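Local coordinates for protein deoxyhypusine hydroxylase (Homo sapiens, PDB 4D50) that hydroxylates the deoxyhypusine side chain of translation initiation factor eIF-5A with a peroxo-forming diiron centre, completing the synthesis of hypusine, at residues L79-L83 with A96-L100; E122-T126 with G206-F210. One frame throughout, in Å; residues are numbered along the deposited sequence.

Contact 1 of 2, residues L79-L83 with A96-L100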
loop_
_atom_site.group_PDB
_atom_site.type_symbol
_atom_site.label_atom_id
_atom_site.label_comp_id
_atom_site.label_asym_id
_atom_site.label_seq_id
_atom_site.Cartn_x
_atom_site.Cartn_y
_atom_site.Cartn_z
ATOM N N LEU A 79 1.672 15.513 2.377
ATOM C CA LEU A 79 2.034 14.446 1.369
ATOM C C LEU A 79 2.931 15.042 0.258
ATOM O O LEU A 79 3.844 14.402 -0.251
ATOM C CB LEU A 79 0.821 13.805 0.751
ATOM C CG LEU A 79 0.047 12.898 1.711
ATOM C CD1 LEU A 79 -1.331 12.534 1.222
ATOM C CD2 LEU A 79 0.867 11.631 1.940
ATOM N N VAL A 80 2.692 16.307 -0.069
ATOM C CA VAL A 80 3.576 17.003 -1.002
ATOM C C VAL A 80 4.996 17.089 -0.427
ATOM O O VAL A 80 6.010 16.868 -1.141
ATOM C CB VAL A 80 2.932 18.364 -1.439
ATOM C CG1 VAL A 80 3.925 19.175 -2.246
ATOM C CG2 VAL A 80 1.698 18.125 -2.293
ATOM N N ASP A 81 5.104 17.522 0.820
ATOM C CA ASP A 81 6.373 17.688 1.509
ATOM C C ASP A 81 7.098 16.343 1.506
ATOM O O ASP A 81 8.261 16.310 1.192
ATOM C CB ASP A 81 6.230 18.121 2.981
ATOM C CG ASP A 81 5.796 19.568 3.167
ATOM O OD1 ASP A 81 5.812 20.321 2.190
ATOM O OD2 ASP A 81 5.462 19.955 4.320
ATOM N N VAL A 82 6.409 15.241 1.777
ATOM C CA VAL A 82 7.064 13.904 1.691
ATOM C C VAL A 82 7.500 13.524 0.276
ATOM O O VAL A 82 8.572 13.037 0.061
ATOM C CB VAL A 82 6.171 12.828 2.313
ATOM C CG1 VAL A 82 6.786 11.455 2.075
ATOM C CG2 VAL A 82 5.954 13.122 3.777
ATOM N N LEU A 83 6.630 13.716 -0.705
ATOM C CA LEU A 83 6.961 13.448 -2.066
ATOM C C LEU A 83 8.190 14.220 -2.498
ATOM O O LEU A 83 9.047 13.667 -3.167
ATOM C CB LEU A 83 5.860 13.862 -3.010
ATOM C CG LEU A 83 6.062 13.658 -4.486
ATOM C CD1 LEU A 83 6.493 12.242 -4.813
ATOM C CD2 LEU A 83 4.823 14.090 -5.285
ATOM N N ALA A 96 3.693 8.407 -0.880
ATOM C CA ALA A 96 3.112 9.802 -0.762
ATOM C C ALA A 96 2.545 10.188 -2.173
ATOM O O ALA A 96 1.455 10.791 -2.207
ATOM C CB ALA A 96 4.159 10.843 -0.300
ATOM N N GLY A 97 3.251 9.915 -3.287
ATOM C CA GLY A 97 2.686 10.207 -4.590
ATOM C C GLY A 97 1.411 9.459 -4.886
ATOM O O GLY A 97 0.432 10.014 -5.372
ATOM N N GLU A 98 1.440 8.165 -4.640
ATOM C CA GLU A 98 0.188 7.373 -4.743
ATOM C C GLU A 98 -0.967 7.935 -3.897
ATOM O O GLU A 98 -2.094 7.968 -4.344
ATOM C CB GLU A 98 0.402 5.881 -4.365
ATOM C CG GLU A 98 -0.869 5.054 -4.545
ATOM C CD GLU A 98 -0.690 3.569 -4.304
ATOM O OE1 GLU A 98 0.367 3.021 -4.681
ATOM O OE2 GLU A 98 -1.683 2.965 -3.841
ATOM N N ALA A 99 -0.664 8.389 -2.660
ATOM C CA ALA A 99 -1.635 8.899 -1.774
ATOM C C ALA A 99 -2.267 10.148 -2.344
ATOM O O ALA A 99 -3.420 10.343 -2.154
ATOM C CB ALA A 99 -1.055 9.128 -0.387
ATOM N N LEU A 100 -1.457 11.024 -2.981
ATOM C CA LEU A 100 -1.975 12.191 -3.656
ATOM C C LEU A 100 -2.995 11.794 -4.740
ATOM O O LEU A 100 -4.052 12.400 -4.767
ATOM C CB LEU A 100 -0.812 13.092 -4.198
ATOM C CG LEU A 100 -0.021 13.804 -3.079
ATOM C CD1 LEU A 100 1.274 14.394 -3.630
ATOM C CD2 LEU A 100 -0.881 14.910 -2.369
#

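Contact 2 of 2, residues E122-T126 with G206-F210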
loop_
_atom_site.group_PDB
_atom_site.type_symbol
_atom_site.label_atom_id
_atom_site.label_comp_id
_atom_site.label_asym_id
_atom_site.label_seq_id
_atom_site.Cartn_x
_atom_site.Cartn_y
_atom_site.Cartn_z
ATOM N N GLU A 122 10.661 4.325 -9.064
ATOM C CA GLU A 122 9.407 4.026 -8.309
ATOM C C GLU A 122 8.529 5.288 -8.213
ATOM O O GLU A 122 7.261 5.265 -8.269
ATOM C CB GLU A 122 9.712 3.632 -6.868
ATOM C CG GLU A 122 10.373 2.284 -6.728
ATOM C CD GLU A 122 11.868 2.274 -6.933
ATOM O OE1 GLU A 122 12.513 3.336 -7.119
ATOM O OE2 GLU A 122 12.414 1.149 -6.844
ATOM N N VAL A 123 9.180 6.413 -8.012
ATOM C CA VAL A 123 8.418 7.702 -7.811
ATOM C C VAL A 123 7.812 8.192 -9.143
ATOM O O VAL A 123 6.721 8.566 -9.189
ATOM C CB VAL A 123 9.321 8.809 -7.207
ATOM C CG1 VAL A 123 8.620 10.162 -7.108
ATOM C CG2 VAL A 123 9.822 8.378 -5.832
ATOM N N ALA A 124 8.653 8.295 -10.166
ATOM C CA ALA A 124 8.247 8.559 -11.530
ATOM C C ALA A 124 7.086 7.701 -11.968
ATOM O O ALA A 124 6.061 8.233 -12.383
ATOM C CB ALA A 124 9.383 8.348 -12.471
ATOM N N GLU A 125 7.221 6.371 -11.821
ATOM C CA GLU A 125 6.131 5.471 -12.162
ATOM C C GLU A 125 4.853 5.672 -11.359
ATOM O O GLU A 125 3.768 5.657 -11.953
ATOM C CB GLU A 125 6.565 4.001 -12.090
ATOM C CG GLU A 125 7.576 3.667 -13.157
ATOM C CD GLU A 125 7.928 2.174 -13.244
ATOM O OE1 GLU A 125 7.807 1.489 -12.222
ATOM O OE2 GLU A 125 8.423 1.720 -14.284
ATOM N N THR A 126 5.007 5.811 -10.059
ATOM C CA THR A 126 3.850 6.062 -9.170
ATOM C C THR A 126 3.113 7.339 -9.641
ATOM O O THR A 126 1.878 7.317 -9.723
ATOM C CB THR A 126 4.323 6.350 -7.748
ATOM O OG1 THR A 126 4.899 5.122 -7.243
ATOM C CG2 THR A 126 3.216 6.837 -6.880
ATOM N N GLY A 206 7.924 -6.935 -15.029
ATOM C CA GLY A 206 7.828 -5.495 -14.749
ATOM C C GLY A 206 8.866 -4.884 -13.836
ATOM O O GLY A 206 9.856 -5.476 -13.488
ATOM N N SER A 207 8.593 -3.657 -13.462
ATOM C CA SER A 207 9.418 -2.908 -12.553
ATOM C C SER A 207 9.175 -3.389 -11.132
ATOM O O SER A 207 8.219 -4.111 -10.851
ATOM C CB SER A 207 9.016 -1.427 -12.659
ATOM O OG SER A 207 7.687 -1.197 -12.198
ATOM N N ALA A 208 10.012 -2.890 -10.213
ATOM C CA ALA A 208 9.825 -3.158 -8.796
ATOM C C ALA A 208 8.478 -2.620 -8.296
ATOM O O ALA A 208 7.774 -3.306 -7.570
ATOM C CB ALA A 208 10.977 -2.537 -7.991
ATOM N N LEU A 209 8.049 -1.427 -8.738
ATOM C CA LEU A 209 6.711 -0.911 -8.351
ATOM C C LEU A 209 5.625 -1.903 -8.723
ATOM O O LEU A 209 4.792 -2.291 -7.872
ATOM C CB LEU A 209 6.424 0.428 -9.020
ATOM C CG LEU A 209 5.331 1.225 -8.338
ATOM C CD1 LEU A 209 5.764 1.791 -7.015
ATOM C CD2 LEU A 209 4.831 2.328 -9.241
ATOM N N PHE A 210 5.640 -2.344 -9.994
ATOM C CA PHE A 210 4.696 -3.349 -10.485
ATOM C C PHE A 210 4.664 -4.613 -9.653
ATOM O O PHE A 210 3.558 -5.052 -9.232
ATOM C CB PHE A 210 5.050 -3.713 -11.939
ATOM C CG PHE A 210 4.191 -4.819 -12.564
ATOM C CD1 PHE A 210 4.551 -6.163 -12.419
ATOM C CD2 PHE A 210 3.065 -4.533 -13.300
ATOM C CE1 PHE A 210 3.848 -7.157 -13.035
ATOM C CE2 PHE A 210 2.266 -5.575 -13.825
ATOM C CZ PHE A 210 2.683 -6.864 -13.708
HETATM O O HOH W 1 9.642 0.774 -10.181
#

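Contact 1 of 2, residues L79-L83 with A96-L100
Where Leu79 faces Ala96, the helices through 79-83 and 96-100 run roughly antiparallel, their directions 143° apart and their axes approaching to 8.8 Å, with the two CA atoms 5.2 Å apart. Ala96 CB sits against the backbone of the other helix, 3.6 Å from Leu79 O, and also meets Val82 CG1; its small side chain is consistent with the close approach. Leu79 CG lies anti to the carbonyl carbon (chi1 -71°), and from there the forked methyls straddle Ala99 CB, Leu79 CD1 coming within 3.8 Å of that atom. Of the two helices, 76-84 and 90-103, the first carries 79-83 in the first HEAT-like repeat and the second carries 96-100 in the second repeat, so the contact stacks consecutive repeats, as in a HEAT solenoid. Leu100 closes the other flank: its CD2 reaches Leu79 CB at 3.7 Å, while its CD1 meets Leu83 CD2 at 3.9 Å and lies near Val80 CG2, whose side chain it crosses at about a right angle. Cutting Leu100 back to an alanine takes away CG and both methyls and would probably open a gap facing Leu79, Val80 and Leu83. Helix 109-115 covers this side, with Ile111 on Val80, Leu112 on Leu100 and Tyr115 on Leu83.

Contact 2 of 2, residues E122-T126 with G206-F210
Glu125 OE1 is gripped by two donors at the join between 122-126 and 206-210: Ser207 OG gives it a 2.7 Å hydrogen bond, and a water donates to it at 2.8 Å. The hydroxyl arrives on the syn side of the carboxylate, 19° out of its plane. The same water accepts from Leu209 N, and Ser207 OG, as N-cap of helix 208-221, takes the N-H of Phe210 in a nearly straight bond of 174°. The carboxylate thus meets the N-terminus of that helix through a side chain and a water, where the helix dipole would probably favour its negative charge. Glu125 gets there with its chain extended beyond CG (chi2 -173°). The arrangement ties helix 121-140 to the residues leading into the fourth HEAT-like repeat, linking the two HEAT-repeat regions of the enzyme. Beside the polar bridge, the fork of Leu209 lies against Thr126, CD1 and CD2 both 3.4 Å from Thr126 OG1, and CD2 also packs on Glu125 CB. Thr126 OG1 donates to Glu122 O (2.6 Å), which also accepts from Thr126 N on the opposite face of its plane. Thr126 OG1 is also hydrogen-bonded to ND1 of the iron ligand His94, and Leu209 O to ND1 of the iron ligand His212, placing both residues in the second shell of the metal site.

The centres of contacts 1 and 2 lie about 15 Å apart, and helix 90-103 connects them: it supplies 96-100 to contact 1, where Gly97 and Glu98 lie against Thr126 CG2 of contact 2, 3.2 Å from Glu98 N, while His94, which meets Thr126, and Glu95 bind iron. The contacts touch again where Leu83 CD1 packs 3.8 Å from Val123 CG1. Contact 2 is nearer the active site, the side chain of Leu209 being about 6 Å from both an iron ion and the bound peroxide, whereas in contact 1 that of Ala99 is about 10 Å from iron. Contact 1 stacks neighbouring repeats within one half; contact 2 joins that half to the other, which supplies His212 to the iron that His94 and Glu95 bind.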